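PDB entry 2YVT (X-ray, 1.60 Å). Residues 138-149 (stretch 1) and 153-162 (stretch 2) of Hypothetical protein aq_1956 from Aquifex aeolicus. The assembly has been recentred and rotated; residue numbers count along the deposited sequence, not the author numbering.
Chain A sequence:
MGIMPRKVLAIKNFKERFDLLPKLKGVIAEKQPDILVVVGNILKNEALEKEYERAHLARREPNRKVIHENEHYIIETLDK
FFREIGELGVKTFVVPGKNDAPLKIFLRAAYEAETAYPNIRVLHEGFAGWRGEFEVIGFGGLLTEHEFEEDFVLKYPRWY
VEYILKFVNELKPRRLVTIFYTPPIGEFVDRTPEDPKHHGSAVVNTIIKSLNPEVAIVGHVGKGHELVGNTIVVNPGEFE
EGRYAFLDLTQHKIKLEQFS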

# COMPACT_ATOMS: atom_id res chain seq x y z
N GLY A 138 3.72 6.95 4.13
CA GLY A 138 2.87 5.77 3.96
C GLY A 138 1.87 5.62 5.08
O GLY A 138 2.20 5.84 6.25
N PHE A 139 0.65 5.23 4.74
CA PHE A 139 -0.35 4.91 5.75
C PHE A 139 -1.23 3.82 5.17
O PHE A 139 -2.06 4.06 4.28
CB PHE A 139 -1.16 6.16 6.15
CG PHE A 139 -1.81 6.07 7.52
CD1 PHE A 139 -1.62 7.10 8.45
CD2 PHE A 139 -2.58 4.98 7.88
CE1 PHE A 139 -2.21 7.05 9.72
CE2 PHE A 139 -3.17 4.90 9.16
CZ PHE A 139 -2.99 5.95 10.07
N GLY A 140 -1.01 2.59 5.64
CA GLY A 140 -1.70 1.42 5.12
C GLY A 140 -3.03 1.11 5.79
O GLY A 140 -3.56 1.89 6.59
N GLY A 141 -3.58 -0.05 5.44
CA GLY A 141 -4.85 -0.48 5.98
C GLY A 141 -6.05 0.17 5.32
O GLY A 141 -5.91 1.12 4.53
N LEU A 142 -7.23 -0.34 5.63
CA LEU A 142 -8.48 0.23 5.13
C LEU A 142 -8.83 1.44 5.98
O LEU A 142 -9.03 1.32 7.18
CB LEU A 142 -9.60 -0.81 5.20
CG LEU A 142 -10.88 -0.40 4.47
CD1 LEU A 142 -10.69 -0.36 2.95
CD2 LEU A 142 -12.00 -1.36 4.85
N LEU A 143 -8.90 2.60 5.34
CA LEU A 143 -9.26 3.83 6.05
C LEU A 143 -10.77 3.99 5.95
O LEU A 143 -11.36 3.84 4.87
CB LEU A 143 -8.50 5.04 5.48
CG LEU A 143 -6.98 4.83 5.36
CD1 LEU A 143 -6.26 6.11 4.96
CD2 LEU A 143 -6.37 4.23 6.65
N THR A 144 -11.37 4.24 7.11
CA THR A 144 -12.81 4.20 7.29
C THR A 144 -13.23 5.38 8.15
O THR A 144 -12.39 6.09 8.71
CB THR A 144 -13.27 2.92 8.03
OG1 THR A 144 -12.84 2.99 9.40
CG2 THR A 144 -12.72 1.65 7.37
N GLU A 145 -14.54 5.56 8.29
CA GLU A 145 -15.03 6.63 9.14
C GLU A 145 -14.88 6.29 10.62
O GLU A 145 -14.47 7.16 11.39
CB GLU A 145 -16.48 6.99 8.81
CG GLU A 145 -16.63 7.59 7.41
CD GLU A 145 -15.83 8.87 7.20
OE1 GLU A 145 -15.35 9.47 8.19
OE2 GLU A 145 -15.65 9.28 6.03
N HIS A 146 -15.18 5.05 11.00
CA HIS A 146 -15.32 4.74 12.43
C HIS A 146 -14.74 3.39 12.90
O HIS A 146 -14.88 3.06 14.08
CB HIS A 146 -16.80 4.88 12.86
CG HIS A 146 -17.38 6.25 12.62
ND1 HIS A 146 -18.43 6.48 11.76
CD2 HIS A 146 -17.03 7.46 13.11
CE1 HIS A 146 -18.71 7.77 11.74
NE2 HIS A 146 -17.88 8.39 12.55
N GLU A 147 -14.10 2.63 12.01
CA GLU A 147 -13.54 1.33 12.37
C GLU A 147 -12.05 1.41 12.72
O GLU A 147 -11.30 2.12 12.07
CB GLU A 147 -13.71 0.33 11.23
CG GLU A 147 -15.07 -0.29 11.13
CD GLU A 147 -15.05 -1.49 10.21
OE1 GLU A 147 -14.97 -2.64 10.72
OE2 GLU A 147 -15.07 -1.28 8.98
N PHE A 148 -11.64 0.67 13.75
CA PHE A 148 -10.26 0.69 14.23
C PHE A 148 -9.89 -0.73 14.67
O PHE A 148 -10.40 -1.22 15.69
CB PHE A 148 -10.15 1.67 15.41
CG PHE A 148 -8.75 2.20 15.68
CD1 PHE A 148 -8.60 3.31 16.51
CD2 PHE A 148 -7.61 1.63 15.11
CE1 PHE A 148 -7.34 3.84 16.79
CE2 PHE A 148 -6.33 2.16 15.38
CZ PHE A 148 -6.20 3.26 16.22
N GLU A 149 -9.04 -1.38 13.89
CA GLU A 149 -8.59 -2.74 14.17
C GLU A 149 -7.18 -2.95 13.62
O GLU A 149 -6.86 -2.46 12.53
CB GLU A 149 -9.56 -3.74 13.51
CG GLU A 149 -9.16 -5.22 13.61
CD GLU A 149 -9.08 -5.75 15.04
OE1 GLU A 149 -9.80 -5.25 15.93
OE2 GLU A 149 -8.29 -6.69 15.27
N VAL A 153 -7.39 -7.64 11.04
CA VAL A 153 -7.30 -6.86 9.80
C VAL A 153 -6.69 -5.52 10.19
O VAL A 153 -6.60 -5.21 11.38
CB VAL A 153 -8.69 -6.62 9.13
CG1 VAL A 153 -9.21 -7.88 8.43
CG2 VAL A 153 -9.72 -6.06 10.12
N LEU A 154 -6.30 -4.72 9.20
CA LEU A 154 -5.88 -3.34 9.45
C LEU A 154 -6.97 -2.39 8.97
O LEU A 154 -7.18 -2.24 7.76
CB LEU A 154 -4.57 -3.00 8.74
CG LEU A 154 -3.32 -3.84 8.99
CD1 LEU A 154 -2.12 -3.10 8.39
CD2 LEU A 154 -3.15 -4.07 10.49
N LYS A 155 -7.65 -1.76 9.92
CA LYS A 155 -8.67 -0.74 9.62
C LYS A 155 -8.44 0.45 10.55
O LYS A 155 -8.16 0.27 11.74
CB LYS A 155 -10.09 -1.29 9.85
CG LYS A 155 -10.48 -2.45 8.95
CD LYS A 155 -12.00 -2.67 9.05
CE LYS A 155 -12.49 -3.75 8.11
NZ LYS A 155 -13.96 -3.95 8.25
N TYR A 156 -8.54 1.65 10.01
CA TYR A 156 -8.31 2.87 10.79
C TYR A 156 -9.45 3.85 10.59
O TYR A 156 -10.00 3.94 9.50
CB TYR A 156 -6.99 3.52 10.40
CG TYR A 156 -5.81 2.65 10.73
CD1 TYR A 156 -5.30 2.62 12.02
CD2 TYR A 156 -5.22 1.83 9.76
CE1 TYR A 156 -4.22 1.82 12.36
CE2 TYR A 156 -4.12 1.00 10.08
CZ TYR A 156 -3.63 1.01 11.39
OH TYR A 156 -2.57 0.21 11.74
N PRO A 157 -9.82 4.58 11.66
CA PRO A 157 -10.88 5.58 11.59
C PRO A 157 -10.34 6.97 11.27
O PRO A 157 -9.18 7.26 11.58
CB PRO A 157 -11.43 5.57 13.02
CG PRO A 157 -10.22 5.30 13.87
CD PRO A 157 -9.29 4.44 13.03
N ARG A 158 -11.19 7.81 10.68
CA ARG A 158 -10.80 9.15 10.25
C ARG A 158 -10.07 9.93 11.33
O ARG A 158 -9.01 10.51 11.08
CB ARG A 158 -12.05 9.94 9.79
CG ARG A 158 -11.78 11.39 9.45
CD ARG A 158 -13.08 12.13 9.12
NE ARG A 158 -13.72 11.61 7.90
CZ ARG A 158 -13.61 12.17 6.70
NH1 ARG A 158 -12.86 13.26 6.55
NH2 ARG A 158 -14.23 11.63 5.65
N TRP A 159 -10.62 9.95 12.55
CA TRP A 159 -10.01 10.74 13.62
C TRP A 159 -8.55 10.36 13.86
O TRP A 159 -7.71 11.21 14.10
CB TRP A 159 -10.81 10.63 14.92
CG TRP A 159 -10.69 9.33 15.66
CD1 TRP A 159 -11.55 8.29 15.59
CD2 TRP A 159 -9.66 8.95 16.58
NE1 TRP A 159 -11.14 7.28 16.42
CE2 TRP A 159 -9.98 7.65 17.03
CE3 TRP A 159 -8.50 9.58 17.07
CZ2 TRP A 159 -9.18 6.96 17.95
CZ3 TRP A 159 -7.70 8.89 17.98
CH2 TRP A 159 -8.04 7.59 18.41
N TYR A 160 -8.26 9.06 13.81
CA TYR A 160 -6.92 8.57 14.09
C TYR A 160 -5.95 8.88 12.95
O TYR A 160 -4.81 9.26 13.18
CB TYR A 160 -6.96 7.07 14.39
CG TYR A 160 -5.61 6.48 14.71
CD1 TYR A 160 -5.03 6.64 15.97
CD2 TYR A 160 -4.91 5.75 13.74
CE1 TYR A 160 -3.78 6.09 16.26
CE2 TYR A 160 -3.67 5.20 14.01
CZ TYR A 160 -3.11 5.38 15.28
OH TYR A 160 -1.88 4.83 15.56
N VAL A 161 -6.42 8.70 11.72
CA VAL A 161 -5.62 9.03 10.55
C VAL A 161 -5.21 10.51 10.60
O VAL A 161 -4.03 10.84 10.45
CB VAL A 161 -6.38 8.69 9.25
CG1 VAL A 161 -5.57 9.11 8.03
CG2 VAL A 161 -6.71 7.19 9.22
N GLU A 162 -6.18 11.38 10.86
CA GLU A 162 -5.92 12.81 10.94
C GLU A 162 -4.97 13.14 12.10
O GLU A 162 -4.05 13.95 11.96
CB GLU A 162 -7.23 13.59 11.05
CG GLU A 162 -8.12 13.41 9.82
CD GLU A 162 -9.41 14.22 9.87
OE1 GLU A 162 -9.80 14.70 10.96
OE2 GLU A 162 -10.05 14.35 8.81
O HOH W 1 -13.38 9.03 13.08
O HOH W 2 -15.29 -2.33 6.45

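The strand of stretch 2 is paired from both sides by the same partner: stretch 1 runs beside Lys155–Pro157 in parallel, turns, and returns to form a single antiparallel bridge from Glu149 to Lys155. The principle is that a strand exposes alternating backbone groups to its two sides, so one short segment can be bonded from both. On the parallel side, Leu142 N donates to Leu154 O (2.9 Å), Tyr156 N to Leu142 O (2.9 Å) and Thr144 N to Tyr156 O (2.8 Å). On the antiparallel side, Glu149 N reaches Lys155 O and Lys155 N reaches Glu149 O, both at 2.8 Å.

The turn is tied by Thr144, whose OG1 donates to Tyr156 O (3.0 Å) and accepts from Glu147 N (2.9 Å). Pro157 takes the N-cap position; Glu147 O lies 2.9 Å from Pro157 N, but proline has no hydrogen to share, and Pro157 CD lies over the face of the Phe148 ring, 3.8 Å from its centroid.

Side chains then sort by face. Leu143 and Tyr156 share one, where Leu143 CD2 packs 3.9 Å from both Tyr156 CB and Val161 CG2, and Phe139 directs its edge at the face of the Tyr156 ring. Gly141 belongs here because its phi is positive and an ideal CB would lie 3.0 Å from Tyr156 CE2, a clash. The other face carries Leu142, Thr144, Lys155 and Pro157. The buried Lys155 extends fully beyond chi1, placing NZ 3.0 Å from both Glu147 OE1 and OE2; Glu147 balances the charge of Lys155 in this salt bridge, and a water that accepts from NZ and donates to OE2 adds a further link.

At the helix start, Glu145 bends back through two m rotamers to meet Arg158 in a bidentate salt bridge, OE1 to NE at 2.7 Å and OE2 to NH2 at 2.8 Å. Together the stretches bury 1090 Å².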